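Local coordinates for SusD superfamily protein (Bacteroides thetaiotaomicron, PDB 3MCX) that is of unknown function but, as a zinc-binding member of the SusD family of outer-membrane proteins, probably helps capture glycans at the cell surface, at residues Q237-E242 / D251-S256; K306-C311 / S386-D391; I353-E358 / R411-G416; E376-L381 / Q394-E399. All coordinates share one frame; numbering follows the deposited sequence.

Contact 1: Q237-E242 / D251-S256; sequences QLYSYE and DFQSES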
loop_
_atom_site.group_PDB
_atom_site.type_symbol
_atom_site.label_atom_id
_atom_site.label_comp_id
_atom_site.label_asym_id
_atom_site.label_seq_id
_atom_site.Cartn_x
_atom_site.Cartn_y
_atom_site.Cartn_z
ATOM N N GLN A 237 19.220 0.002 5.323
ATOM C CA GLN A 237 19.443 -0.213 6.766
ATOM C C GLN A 237 18.155 0.059 7.518
ATOM O O GLN A 237 17.501 1.071 7.249
ATOM C CB GLN A 237 20.484 0.790 7.326
ATOM C CG GLN A 237 21.931 0.503 7.076
ATOM C CD GLN A 237 22.834 1.467 7.830
ATOM O OE1 GLN A 237 22.375 2.248 8.688
ATOM N NE2 GLN A 237 24.122 1.427 7.521
ATOM N N LEU A 238 17.805 -0.789 8.488
ATOM C CA LEU A 238 16.682 -0.513 9.383
ATOM C C LEU A 238 16.975 0.757 10.212
ATOM O O LEU A 238 18.130 1.009 10.612
ATOM C CB LEU A 238 16.431 -1.713 10.325
ATOM C CG LEU A 238 15.863 -2.961 9.667
ATOM C CD1 LEU A 238 15.828 -4.068 10.698
ATOM C CD2 LEU A 238 14.461 -2.725 9.069
ATOM N N TYR A 239 15.938 1.549 10.449
ATOM C CA TYR A 239 16.073 2.735 11.312
ATOM C C TYR A 239 16.353 2.329 12.741
ATOM O O TYR A 239 15.731 1.407 13.273
ATOM C CB TYR A 239 14.817 3.620 11.277
ATOM C CG TYR A 239 14.479 4.067 9.856
ATOM C CD1 TYR A 239 15.466 4.574 9.012
ATOM C CD2 TYR A 239 13.200 3.974 9.380
ATOM C CE1 TYR A 239 15.167 4.962 7.728
ATOM C CE2 TYR A 239 12.878 4.333 8.071
ATOM C CZ TYR A 239 13.894 4.846 7.261
ATOM O OH TYR A 239 13.662 5.183 5.946
ATOM N N SER A 240 17.275 3.040 13.368
ATOM C CA SER A 240 17.538 2.878 14.810
ATOM C C SER A 240 16.416 3.554 15.594
ATOM O O SER A 240 15.667 4.392 15.074
ATOM C CB SER A 240 18.852 3.534 15.209
ATOM O OG SER A 240 18.751 4.949 15.084
ATOM N N TYR A 241 16.347 3.235 16.877
ATOM C CA TYR A 241 15.408 3.877 17.793
ATOM C C TYR A 241 15.655 5.392 17.828
ATOM O O TYR A 241 14.708 6.202 17.847
ATOM C CB TYR A 241 15.611 3.259 19.170
ATOM C CG TYR A 241 14.647 3.696 20.242
ATOM C CD1 TYR A 241 14.821 4.885 20.916
ATOM C CD2 TYR A 241 13.578 2.895 20.589
ATOM C CE1 TYR A 241 13.929 5.272 21.912
ATOM C CE2 TYR A 241 12.693 3.271 21.576
ATOM C CZ TYR A 241 12.867 4.444 22.223
ATOM O OH TYR A 241 11.955 4.806 23.189
ATOM N N GLU A 242 16.936 5.753 17.807
ATOM C CA GLU A 242 17.365 7.147 17.910
ATOM C C GLU A 242 16.963 7.952 16.673
ATOM O O GLU A 242 16.540 9.095 16.789
ATOM C CB GLU A 242 18.873 7.200 18.134
ATOM C CG GLU A 242 19.272 6.688 19.502
ATOM C CD GLU A 242 19.430 5.140 19.647
ATOM O OE1 GLU A 242 19.242 4.302 18.689
ATOM O OE2 GLU A 242 19.786 4.775 20.810
ATOM N N ASP A 251 13.325 12.723 2.291
ATOM C CA ASP A 251 13.372 11.907 1.068
ATOM C C ASP A 251 14.370 10.748 1.171
ATOM O O ASP A 251 15.495 10.930 1.652
ATOM C CB ASP A 251 13.808 12.771 -0.121
ATOM C CG ASP A 251 12.741 13.741 -0.603
ATOM O OD1 ASP A 251 11.640 13.822 -0.026
ATOM O OD2 ASP A 251 13.041 14.413 -1.599
ATOM N N PHE A 252 13.986 9.585 0.661
ATOM C CA PHE A 252 14.916 8.480 0.372
ATOM C C PHE A 252 15.829 8.099 1.547
ATOM O O PHE A 252 17.032 8.004 1.411
ATOM C CB PHE A 252 15.735 8.800 -0.885
ATOM C CG PHE A 252 14.877 9.200 -2.062
ATOM C CD1 PHE A 252 13.966 8.330 -2.592
ATOM C CD2 PHE A 252 14.988 10.461 -2.601
ATOM C CE1 PHE A 252 13.169 8.707 -3.647
ATOM C CE2 PHE A 252 14.201 10.829 -3.681
ATOM C CZ PHE A 252 13.306 9.952 -4.186
ATOM N N GLN A 253 15.201 7.850 2.689
ATOM C CA GLN A 253 15.908 7.432 3.897
ATOM C C GLN A 253 16.235 5.941 3.783
ATOM O O GLN A 253 15.798 5.274 2.864
ATOM C CB GLN A 253 15.080 7.803 5.134
ATOM C CG GLN A 253 14.893 9.324 5.256
ATOM C CD GLN A 253 16.224 10.058 5.432
ATOM O OE1 GLN A 253 16.848 9.959 6.484
ATOM N NE2 GLN A 253 16.698 10.771 4.382
ATOM N N SER A 254 17.028 5.448 4.727
ATOM C CA SER A 254 17.745 4.191 4.564
ATOM C C SER A 254 16.892 2.930 4.448
ATOM O O SER A 254 17.397 1.919 3.967
ATOM C CB SER A 254 18.774 4.009 5.690
ATOM O OG SER A 254 18.142 3.779 6.940
ATOM N N GLU A 255 15.636 2.967 4.871
ATOM C CA GLU A 255 14.792 1.801 4.705
ATOM C C GLU A 255 14.048 1.802 3.380
ATOM O O GLU A 255 13.507 0.777 2.979
ATOM C CB GLU A 255 13.745 1.705 5.822
ATOM C CG GLU A 255 14.276 1.344 7.205
ATOM C CD GLU A 255 13.191 0.776 8.138
ATOM O OE1 GLU A 255 12.068 0.403 7.673
ATOM O OE2 GLU A 255 13.489 0.707 9.349
ATOM N N SER A 256 13.954 2.957 2.720
ATOM C CA SER A 256 13.080 3.100 1.553
ATOM C C SER A 256 13.585 2.306 0.364
ATOM O O SER A 256 14.720 2.540 -0.079
ATOM C CB SER A 256 13.010 4.574 1.157
ATOM O OG SER A 256 12.132 4.713 0.064
#

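Contact 2: K306-C311 / S386-D391; sequences KDVRHC and SRRTTD. With ZN (zinc ion), chain F.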
loop_
_atom_site.group_PDB
_atom_site.type_symbol
_atom_site.label_atom_id
_atom_site.label_comp_id
_atom_site.label_asym_id
_atom_site.label_seq_id
_atom_site.Cartn_x
_atom_site.Cartn_y
_atom_site.Cartn_z
ATOM N N LYS A 306 7.369 2.465 26.181
ATOM C CA LYS A 306 8.741 2.766 25.737
ATOM C C LYS A 306 8.888 2.735 24.207
ATOM O O LYS A 306 9.988 2.910 23.672
ATOM C CB LYS A 306 9.726 1.736 26.332
ATOM C CG LYS A 306 9.683 1.607 27.858
ATOM C CD LYS A 306 9.992 2.887 28.527
ATOM C CE LYS A 306 10.168 2.652 30.029
ATOM N NZ LYS A 306 10.435 3.918 30.755
ATOM N N ASP A 307 7.792 2.486 23.507
ATOM C CA ASP A 307 7.793 2.350 22.068
ATOM C C ASP A 307 8.109 3.722 21.412
ATOM O O ASP A 307 7.434 4.720 21.665
ATOM C CB ASP A 307 6.433 1.830 21.623
ATOM C CG ASP A 307 6.432 1.312 20.217
ATOM O OD1 ASP A 307 6.954 1.982 19.277
ATOM O OD2 ASP A 307 5.837 0.223 19.990
ATOM N N VAL A 308 9.128 3.765 20.563
ATOM C CA VAL A 308 9.479 5.019 19.877
ATOM C C VAL A 308 8.341 5.534 18.989
ATOM O O VAL A 308 8.268 6.737 18.746
ATOM C CB VAL A 308 10.762 4.841 19.027
ATOM C CG1 VAL A 308 10.534 3.969 17.819
ATOM C CG2 VAL A 308 11.382 6.238 18.641
ATOM N N ARG A 309 7.450 4.659 18.520
ATOM C CA ARG A 309 6.385 5.054 17.585
ATOM C C ARG A 309 5.324 5.971 18.225
ATOM O O ARG A 309 4.527 6.575 17.500
ATOM C CB ARG A 309 5.798 3.794 16.928
ATOM C CG ARG A 309 6.817 3.172 15.995
ATOM C CD ARG A 309 6.531 1.736 15.615
ATOM N NE ARG A 309 6.636 0.830 16.755
ATOM C CZ ARG A 309 6.796 -0.483 16.659
ATOM N NH1 ARG A 309 6.943 -1.075 15.475
ATOM N NH2 ARG A 309 6.797 -1.217 17.747
ATOM N N HIS A 310 5.361 6.119 19.545
ATOM C CA HIS A 310 4.554 7.159 20.181
ATOM C C HIS A 310 4.890 8.535 19.638
ATOM O O HIS A 310 4.047 9.420 19.680
ATOM C CB HIS A 310 4.708 7.174 21.697
ATOM C CG HIS A 310 4.092 5.992 22.356
ATOM N ND1 HIS A 310 2.732 5.842 22.510
ATOM C CD2 HIS A 310 4.660 4.885 22.890
ATOM C CE1 HIS A 310 2.490 4.672 23.089
ATOM N NE2 HIS A 310 3.645 4.079 23.348
ATOM N N CYS A 311 6.086 8.719 19.099
ATOM C CA CYS A 311 6.487 10.006 18.522
ATOM C C CYS A 311 5.644 10.422 17.328
ATOM O O CYS A 311 5.658 11.571 16.943
ATOM C CB CYS A 311 7.964 9.959 18.070
ATOM S SG CYS A 311 8.368 9.006 16.565
ATOM N N SER A 386 13.448 -4.781 18.576
ATOM C CA SER A 386 14.623 -4.272 19.305
ATOM C C SER A 386 15.019 -2.855 18.905
ATOM O O SER A 386 15.723 -2.186 19.672
ATOM C CB SER A 386 15.834 -5.179 19.117
ATOM O OG SER A 386 16.275 -5.178 17.779
ATOM N N ARG A 387 14.588 -2.427 17.716
ATOM C CA ARG A 387 14.854 -1.077 17.212
ATOM C C ARG A 387 13.698 -0.109 17.425
ATOM O O ARG A 387 13.713 1.031 16.920
ATOM C CB ARG A 387 15.258 -1.142 15.716
ATOM C CG ARG A 387 16.597 -1.797 15.455
ATOM C CD ARG A 387 16.854 -1.918 13.971
ATOM N NE ARG A 387 18.190 -2.377 13.664
ATOM C CZ ARG A 387 18.596 -3.644 13.726
ATOM N NH1 ARG A 387 17.748 -4.626 14.025
ATOM N NH2 ARG A 387 19.847 -3.941 13.437
ATOM N N ARG A 388 12.660 -0.555 18.135
ATOM C CA ARG A 388 11.471 0.267 18.348
ATOM C C ARG A 388 11.113 0.459 19.822
ATOM O O ARG A 388 10.230 1.253 20.159
ATOM C CB ARG A 388 10.277 -0.318 17.582
ATOM C CG ARG A 388 10.500 -0.432 16.090
ATOM C CD ARG A 388 10.595 0.909 15.410
ATOM N NE ARG A 388 10.733 0.669 14.008
ATOM C CZ ARG A 388 11.884 0.650 13.346
ATOM N NH1 ARG A 388 13.014 0.924 13.953
ATOM N NH2 ARG A 388 11.840 0.373 12.047
ATOM N N THR A 389 11.749 -0.299 20.695
ATOM C CA THR A 389 11.515 -0.167 22.129
ATOM C C THR A 389 12.783 -0.429 22.912
ATOM O O THR A 389 13.677 -1.126 22.443
ATOM C CB THR A 389 10.384 -1.108 22.615
ATOM O OG1 THR A 389 10.141 -0.888 24.010
ATOM C CG2 THR A 389 10.743 -2.590 22.383
ATOM N N THR A 390 12.866 0.130 24.110
ATOM C CA THR A 390 13.956 -0.201 25.024
ATOM C C THR A 390 13.618 -1.324 26.005
ATOM O O THR A 390 14.460 -1.724 26.790
ATOM C CB THR A 390 14.381 1.020 25.840
ATOM O OG1 THR A 390 13.214 1.590 26.448
ATOM C CG2 THR A 390 15.042 2.059 24.927
ATOM N N ASP A 391 12.378 -1.811 25.955
ATOM C CA ASP A 391 11.945 -2.869 26.873
ATOM C C ASP A 391 12.347 -4.207 26.221
ATOM O O ASP A 391 11.710 -4.659 25.286
ATOM C CB ASP A 391 10.419 -2.787 27.028
ATOM C CG ASP A 391 9.861 -3.861 27.947
ATOM O OD1 ASP A 391 10.638 -4.670 28.511
ATOM O OD2 ASP A 391 8.619 -3.925 28.033
HETATM ZN ZN ZN F . 10.305 -5.673 30.316
HETATM O O HOH W 1 8.122 -5.106 30.368
HETATM O O HOH W 2 12.424 -6.112 30.111
HETATM O O HOH W 3 10.200 -6.993 31.879
HETATM O O HOH W 4 10.930 -4.119 31.608
#

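Contact 3: I353-E358 / R411-G416; sequences IIRLSE and RKELVG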
loop_
_atom_site.group_PDB
_atom_site.type_symbol
_atom_site.label_atom_id
_atom_site.label_comp_id
_atom_site.label_asym_id
_atom_site.label_seq_id
_atom_site.Cartn_x
_atom_site.Cartn_y
_atom_site.Cartn_z
ATOM N N ILE A 353 6.598 3.500 -1.278
ATOM C CA ILE A 353 5.773 2.382 -1.696
ATOM C C ILE A 353 6.079 1.118 -0.902
ATOM O O ILE A 353 5.164 0.399 -0.521
ATOM C CB ILE A 353 5.938 2.136 -3.219
ATOM C CG1 ILE A 353 5.650 3.391 -4.034
ATOM C CG2 ILE A 353 5.063 0.921 -3.691
ATOM C CD1 ILE A 353 4.249 3.968 -3.874
ATOM N N ILE A 354 7.359 0.846 -0.641
ATOM C CA ILE A 354 7.736 -0.280 0.213
ATOM C C ILE A 354 9.087 0.018 0.859
ATOM O O ILE A 354 9.968 0.614 0.248
ATOM C CB ILE A 354 7.717 -1.631 -0.568
ATOM C CG1 ILE A 354 7.946 -2.823 0.358
ATOM C CG2 ILE A 354 8.721 -1.609 -1.710
ATOM C CD1 ILE A 354 7.415 -4.152 -0.213
ATOM N N ARG A 355 9.221 -0.368 2.120
ATOM C CA ARG A 355 10.456 -0.161 2.857
ATOM C C ARG A 355 10.884 -1.409 3.641
ATOM O O ARG A 355 10.140 -2.380 3.803
ATOM C CB ARG A 355 10.358 1.060 3.763
ATOM C CG ARG A 355 9.396 0.945 4.884
ATOM C CD ARG A 355 9.374 2.246 5.689
ATOM N NE ARG A 355 8.326 2.244 6.719
ATOM C CZ ARG A 355 8.438 1.846 7.995
ATOM N NH1 ARG A 355 9.609 1.535 8.544
ATOM N NH2 ARG A 355 7.366 1.839 8.762
ATOM N N LEU A 356 12.123 -1.364 4.099
ATOM C CA LEU A 356 12.771 -2.540 4.629
ATOM C C LEU A 356 12.023 -3.140 5.830
ATOM O O LEU A 356 12.025 -4.356 5.979
ATOM C CB LEU A 356 14.216 -2.200 4.980
ATOM C CG LEU A 356 15.191 -3.343 5.220
ATOM C CD1 LEU A 356 15.269 -4.286 3.995
ATOM C CD2 LEU A 356 16.574 -2.837 5.641
ATOM N N SER A 357 11.445 -2.327 6.722
ATOM C CA SER A 357 10.742 -2.914 7.881
ATOM C C SER A 357 9.645 -3.893 7.423
ATOM O O SER A 357 9.448 -4.948 8.063
ATOM C CB SER A 357 10.102 -1.862 8.795
ATOM O OG SER A 357 11.058 -1.187 9.591
ATOM N N GLU A 358 8.941 -3.562 6.333
ATOM C CA GLU A 358 7.878 -4.455 5.857
ATOM C C GLU A 358 8.485 -5.773 5.413
ATOM O O GLU A 358 7.893 -6.833 5.619
ATOM C CB GLU A 358 7.056 -3.849 4.715
ATOM C CG GLU A 358 6.009 -4.810 4.202
ATOM C CD GLU A 358 5.242 -4.319 2.998
ATOM O OE1 GLU A 358 5.229 -3.104 2.767
ATOM O OE2 GLU A 358 4.673 -5.152 2.266
ATOM N N ARG A 411 0.932 -3.791 12.753
ATOM C CA ARG A 411 -0.012 -2.685 12.959
ATOM C C ARG A 411 0.731 -1.456 13.511
ATOM O O ARG A 411 0.478 -0.319 13.087
ATOM C CB ARG A 411 -1.166 -3.092 13.879
ATOM C CG ARG A 411 -2.173 -3.980 13.135
ATOM C CD ARG A 411 -3.108 -4.611 14.125
ATOM N NE ARG A 411 -3.944 -3.626 14.801
ATOM C CZ ARG A 411 -4.666 -3.877 15.890
ATOM N NH1 ARG A 411 -4.657 -5.094 16.459
ATOM N NH2 ARG A 411 -5.413 -2.908 16.435
ATOM N N LYS A 412 1.635 -1.681 14.453
ATOM C CA LYS A 412 2.393 -0.575 15.046
ATOM C C LYS A 412 3.355 0.047 13.996
ATOM O O LYS A 412 3.473 1.255 13.890
ATOM C CB LYS A 412 3.204 -1.037 16.244
ATOM C CG LYS A 412 2.372 -1.464 17.455
ATOM C CD LYS A 412 3.241 -2.034 18.557
ATOM C CE LYS A 412 2.425 -2.686 19.656
ATOM N NZ LYS A 412 3.270 -3.049 20.841
ATOM N N GLU A 413 4.041 -0.786 13.228
ATOM C CA GLU A 413 5.097 -0.348 12.343
ATOM C C GLU A 413 4.573 0.276 11.067
ATOM O O GLU A 413 5.151 1.233 10.572
ATOM C CB GLU A 413 6.030 -1.526 11.990
ATOM C CG GLU A 413 7.264 -1.105 11.181
ATOM C CD GLU A 413 8.085 -0.028 11.895
ATOM O OE1 GLU A 413 8.262 -0.154 13.124
ATOM O OE2 GLU A 413 8.566 0.938 11.238
ATOM N N LEU A 414 3.499 -0.276 10.517
ATOM C CA LEU A 414 3.069 0.044 9.152
ATOM C C LEU A 414 1.787 0.865 9.087
ATOM O O LEU A 414 1.230 1.076 8.020
ATOM C CB LEU A 414 2.902 -1.252 8.349
ATOM C CG LEU A 414 4.188 -2.101 8.233
ATOM C CD1 LEU A 414 3.926 -3.425 7.528
ATOM C CD2 LEU A 414 5.277 -1.311 7.499
ATOM N N VAL A 415 1.351 1.366 10.242
ATOM C CA VAL A 415 0.175 2.239 10.278
ATOM C C VAL A 415 0.347 3.389 9.277
ATOM O O VAL A 415 1.378 4.025 9.226
ATOM C CB VAL A 415 -0.081 2.791 11.710
ATOM C CG1 VAL A 415 1.081 3.692 12.213
ATOM C CG2 VAL A 415 -1.429 3.530 11.758
ATOM N N GLY A 416 -0.649 3.622 8.446
ATOM C CA GLY A 416 -0.573 4.727 7.484
ATOM C C GLY A 416 0.079 4.376 6.157
ATOM O O GLY A 416 0.092 5.191 5.249
#

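Contact 4: E376-L381 / Q394-E399; sequences EAQGYL and QQVSTE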
loop_
_atom_site.group_PDB
_atom_site.type_symbol
_atom_site.label_atom_id
_atom_site.label_comp_id
_atom_site.label_asym_id
_atom_site.label_seq_id
_atom_site.Cartn_x
_atom_site.Cartn_y
_atom_site.Cartn_z
ATOM N N GLU A 376 15.306 -18.214 12.530
ATOM C CA GLU A 376 15.698 -17.101 11.661
ATOM C C GLU A 376 14.561 -16.085 11.535
ATOM O O GLU A 376 14.764 -14.863 11.625
ATOM C CB GLU A 376 16.150 -17.637 10.286
ATOM C CG GLU A 376 16.734 -16.581 9.385
ATOM C CD GLU A 376 17.268 -17.146 8.095
ATOM O OE1 GLU A 376 16.450 -17.585 7.266
ATOM O OE2 GLU A 376 18.512 -17.137 7.922
ATOM N N ALA A 377 13.355 -16.588 11.294
ATOM C CA ALA A 377 12.156 -15.753 11.196
ATOM C C ALA A 377 11.868 -14.927 12.465
ATOM O O ALA A 377 11.541 -13.712 12.394
ATOM C CB ALA A 377 10.945 -16.639 10.844
ATOM N N GLN A 378 12.003 -15.583 13.616
ATOM C CA GLN A 378 11.824 -14.946 14.912
ATOM C C GLN A 378 12.853 -13.814 15.079
ATOM O O GLN A 378 12.532 -12.714 15.553
ATOM C CB GLN A 378 11.902 -16.065 15.960
ATOM C CG GLN A 378 12.520 -15.801 17.233
ATOM C CD GLN A 378 12.740 -17.106 17.991
ATOM O OE1 GLN A 378 12.205 -18.156 17.618
ATOM N NE2 GLN A 378 13.513 -17.042 19.035
ATOM N N GLY A 379 14.059 -14.056 14.588
ATOM C CA GLY A 379 15.121 -13.046 14.603
ATOM C C GLY A 379 14.720 -11.812 13.838
ATOM O O GLY A 379 15.010 -10.695 14.258
ATOM N N TYR A 380 14.043 -11.997 12.703
ATOM C CA TYR A 380 13.646 -10.840 11.902
ATOM C C TYR A 380 12.581 -10.003 12.599
ATOM O O TYR A 380 12.584 -8.762 12.513
ATOM C CB TYR A 380 13.168 -11.256 10.504
ATOM C CG TYR A 380 14.235 -11.913 9.654
ATOM C CD1 TYR A 380 15.559 -11.456 9.660
ATOM C CD2 TYR A 380 13.924 -12.993 8.824
ATOM C CE1 TYR A 380 16.530 -12.061 8.866
ATOM C CE2 TYR A 380 14.884 -13.585 8.026
ATOM C CZ TYR A 380 16.178 -13.120 8.044
ATOM O OH TYR A 380 17.144 -13.719 7.243
ATOM N N LEU A 381 11.652 -10.661 13.279
ATOM C CA LEU A 381 10.687 -9.930 14.104
ATOM C C LEU A 381 11.422 -9.134 15.177
ATOM O O LEU A 381 11.126 -7.967 15.403
ATOM C CB LEU A 381 9.667 -10.862 14.764
ATOM C CG LEU A 381 8.608 -10.101 15.581
ATOM C CD1 LEU A 381 7.805 -9.092 14.743
ATOM C CD2 LEU A 381 7.706 -11.097 16.370
ATOM N N GLN A 394 10.028 -7.276 25.413
ATOM C CA GLN A 394 9.132 -7.263 24.243
ATOM C C GLN A 394 9.603 -8.187 23.152
ATOM O O GLN A 394 8.798 -8.613 22.323
ATOM C CB GLN A 394 8.956 -5.853 23.661
ATOM C CG GLN A 394 8.317 -4.885 24.641
ATOM C CD GLN A 394 6.857 -5.199 24.921
ATOM O OE1 GLN A 394 6.154 -5.697 24.043
ATOM N NE2 GLN A 394 6.416 -4.942 26.168
ATOM N N GLN A 395 10.902 -8.478 23.107
ATOM C CA GLN A 395 11.425 -9.412 22.122
ATOM C C GLN A 395 10.893 -10.811 22.385
ATOM O O GLN A 395 10.649 -11.193 23.520
ATOM C CB GLN A 395 12.950 -9.397 22.107
ATOM C CG GLN A 395 13.472 -8.068 21.568
ATOM C CD GLN A 395 14.959 -7.976 21.564
ATOM O OE1 GLN A 395 15.644 -8.809 20.943
ATOM N NE2 GLN A 395 15.498 -6.958 22.246
ATOM N N VAL A 396 10.702 -11.558 21.297
ATOM C CA VAL A 396 10.110 -12.889 21.384
ATOM C C VAL A 396 11.145 -14.007 21.458
ATOM O O VAL A 396 12.262 -13.899 20.933
ATOM C CB VAL A 396 9.174 -13.162 20.182
ATOM C CG1 VAL A 396 8.044 -12.141 20.149
ATOM C CG2 VAL A 396 9.967 -13.126 18.866
ATOM N N SER A 397 10.752 -15.060 22.163
ATOM C CA SER A 397 11.395 -16.366 22.125
ATOM C C SER A 397 10.543 -17.260 21.231
ATOM O O SER A 397 9.479 -16.854 20.800
ATOM C CB SER A 397 11.409 -16.989 23.519
ATOM O OG SER A 397 10.056 -17.131 23.957
ATOM N N THR A 398 10.975 -18.503 21.008
ATOM C CA THR A 398 10.165 -19.431 20.204
ATOM C C THR A 398 8.761 -19.592 20.789
ATOM O O THR A 398 7.784 -19.609 20.033
ATOM C CB THR A 398 10.857 -20.807 20.022
ATOM O OG1 THR A 398 12.121 -20.590 19.375
ATOM C CG2 THR A 398 10.002 -21.725 19.108
ATOM N N GLU A 399 8.653 -19.625 22.117
ATOM C CA GLU A 399 7.346 -19.761 22.777
ATOM C C GLU A 399 6.418 -18.554 22.588
ATOM O O GLU A 399 5.192 -18.720 22.520
ATOM C CB GLU A 399 7.501 -20.088 24.272
ATOM C CG GLU A 399 8.340 -19.113 25.088
HETATM O O HOH W 5 13.670 -19.120 21.690
HETATM O O HOH W 6 14.817 -14.630 21.117
#

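Contact 1: Q237-E242 / D251-S256
The loop that links helix 218-231 to strand 256-260 folds back on itself here, and the type I beta turn from Gln253 to Ser256, whose last residue opens the strand, is held against residues 237-239. Tyr239 carries the contact. With CG beside the backbone N (chi1 -57°), its ring reaches over the turn, and the side chain of Glu255 lies stacked along it: CG of Glu255 sits 3.4 Å from the centroid of the Tyr239 ring in a CH-pi contact over the face, and the carboxylate plane is tilted only 14° from that of the ring. The two residues also bond at both ends. The backbone N of Tyr239 gives a nearly straight hydrogen bond of 2.8 Å to OE2 of Glu255, on the anti lone pair of that oxygen, while the backbone N of Glu255 donates to the Tyr239 hydroxyl, 3.2 Å from N to OH. Gln253 CB comes within 3.1 Å of the same OH of Tyr239. Beside this pair Ser254 faces Gln237 through a double link. Gln237 N donates to Ser254 O over 3.0 Å, the donor standing above the carbonyl plane, and Ser254 OG returns a bond of 2.8 Å to Gln237 O. Farther out, Glu255 OE1 accepts from Ser357 and pairs with Arg355, and OE2 also pairs with Arg388. A buried carboxylate so surrounded by donors and positive charge is probably ionised, and the stacked ring and backbone N-H together fix its rotation.

Contact 2: K306-C311 / S386-D391
An Asx turn at Asp307 starts the 3-10 segment 308-311, and the loop after helix 374-385 packs against this turn. The tight part centres on Arg388. Its carbonyl O takes a hydrogen bond of 2.8 Å from the backbone N of Val308, in the carbonyl plane, and a CA-H...O contact from Asp307. Next to this link the two arginines cross at about a right angle, so that CB of Arg388 lies over the face of the Arg309 guanidinium, 3.6 Å from CZ of Arg309, the guanidinium planes 89° apart. Asp307 fixes the orientation of the Arg309 guanidinium, which grips it side-on: NE donates to OD1 and NH2 to OD2, each over 2.8 Å. OD1 of Asp307 also accepts from the backbone N of Arg309, which closes the turn. The like charges, 4.4 Å apart between Arg309 NH1 and Arg388 NE, are probably offset by Glu413, which forms a salt bridge with both. Thr389, buried too, forms an ST turn through OG1 with Asp391 N and also bonds to Asp304.

Toward solvent the packing thins. The aliphatic chain of Lys306 crosses Thr390, its CB, CG and CD along Thr390 OG1 (CB nearest, 3.5 Å), and bends at chi2 to carry the amine away. Asp391, with Ser393, holds a zinc ion: OD1 binds the metal at 2.1 Å, while OD2 accepts from one of the four ligating waters and from Gln394 NE2.

Contact 3: I353-E358 / R411-G416
OE2 of Glu413 is gripped by three donors: both terminal nitrogens of Arg355 and, from outside the pair of segments, the hydroxyl of Tyr244. The contact joins the N-terminal end of helix 356-370, for which Arg355 is the N-cap residue closing strand 351-355, to the C-terminal part of helix 403-414. Arg355 meets the carboxylate end-on, with both nitrogens on one oxygen: NH1 and NH2 of Arg355 each stand 2.9 Å from Glu413 OE2, which lies in the guanidinium plane and receives them on its anti lone pair. The bonds are somewhat bent, 145° and 149° at the hydrogens, and the carboxylate is turned 65° out of the guanidinium plane. An extended chain from CG to NE brings the arginine across, whereas Glu413 bends at chi2 to present its oxygen. Its other oxygen, OE1, pairs with Arg309 and Arg388, and Arg355 itself also pairs with Glu255 and Glu417, so that charges alternate through a buried network. An alanine in place of Glu413 would probably leave Arg355, Arg309 and Arg388 short of a shared counter-charge and weaken the joint between the two helices. Apolar atoms fill in beside the ions. CB of Ser357 packs 3.8 Å from CG of Glu413, and Leu414 crosses Glu358 at about a right angle, its CD1 4.2 Å from Glu358 CG and its CD2 4.0 Å from Arg355 NH2.

Contact 4: E376-L381 / Q394-E399
Of the two flat groups on this helical segment, the Tyr380 ring makes no contact with the loop; Glu376 O lies over one of its faces, 3.4 Å above the plane and offset toward the rim, and the side chain packs on helix 218-231. The Gln378 amide reaches the loop with both of its polar atoms. On one side OE1 of Gln378 lies 3.0 Å from OG1 of Thr398, close enough for a hydrogen bond, although the hydroxyl proton has another acceptor within reach. On the other, NE2 makes two long, weak bonds to waters. One of these waters accepts from the backbone N of Thr398 and the other donates to Val396 O, 2.7 Å away, so the amide is linked only loosely to the loop backbone through solvent. The segment 376-381 is part of helix 374-385, and residues 394-399 belong to the chain returning past it toward helix 403-414. Gln378 holds its chain extended beyond CG, but its first torsion, 144°, falls away from the staggered positions, a mildly strained setting. An alanine here would lack the amide that meets Thr398 and the two waters, and the loop would probably sit less firmly against the helix. Nearer the helix backbone the contact turns apolar. Val396 and Gln378 run past each other in opposite directions, with CG of Gln378 4.0 Å from CG2 of Val396. One helical turn on, Leu381 crosses Val396 at about a right angle and sets CD2 3.9 Å from both CG1 and CG2 of Val396, while Phe401 packs against both Gln378 and Leu381.

From the N terminus, contact 1 closes first, a short loop between helix 218-231 and strand 256-260, before any other contact opens. Contact 2 then opens at 306-311 and contact 3 at 353-358; contact 2 closes at 386-391 and contact 3 at 411-416, so these two cross. Contact 4 also crosses contact 2, because 376-381 precedes 386-391 and 394-399 follows it, and it is nested inside the loop of contact 3. Contacts 1, 2 and 3 touch one another through polar groups, joining the two-stranded sheet and helices 356-370 and 403-414 to the surrounding loops, whereas contact 4 meets contact 2 by packing and by a hydrogen bond from Gln394 to Asp391.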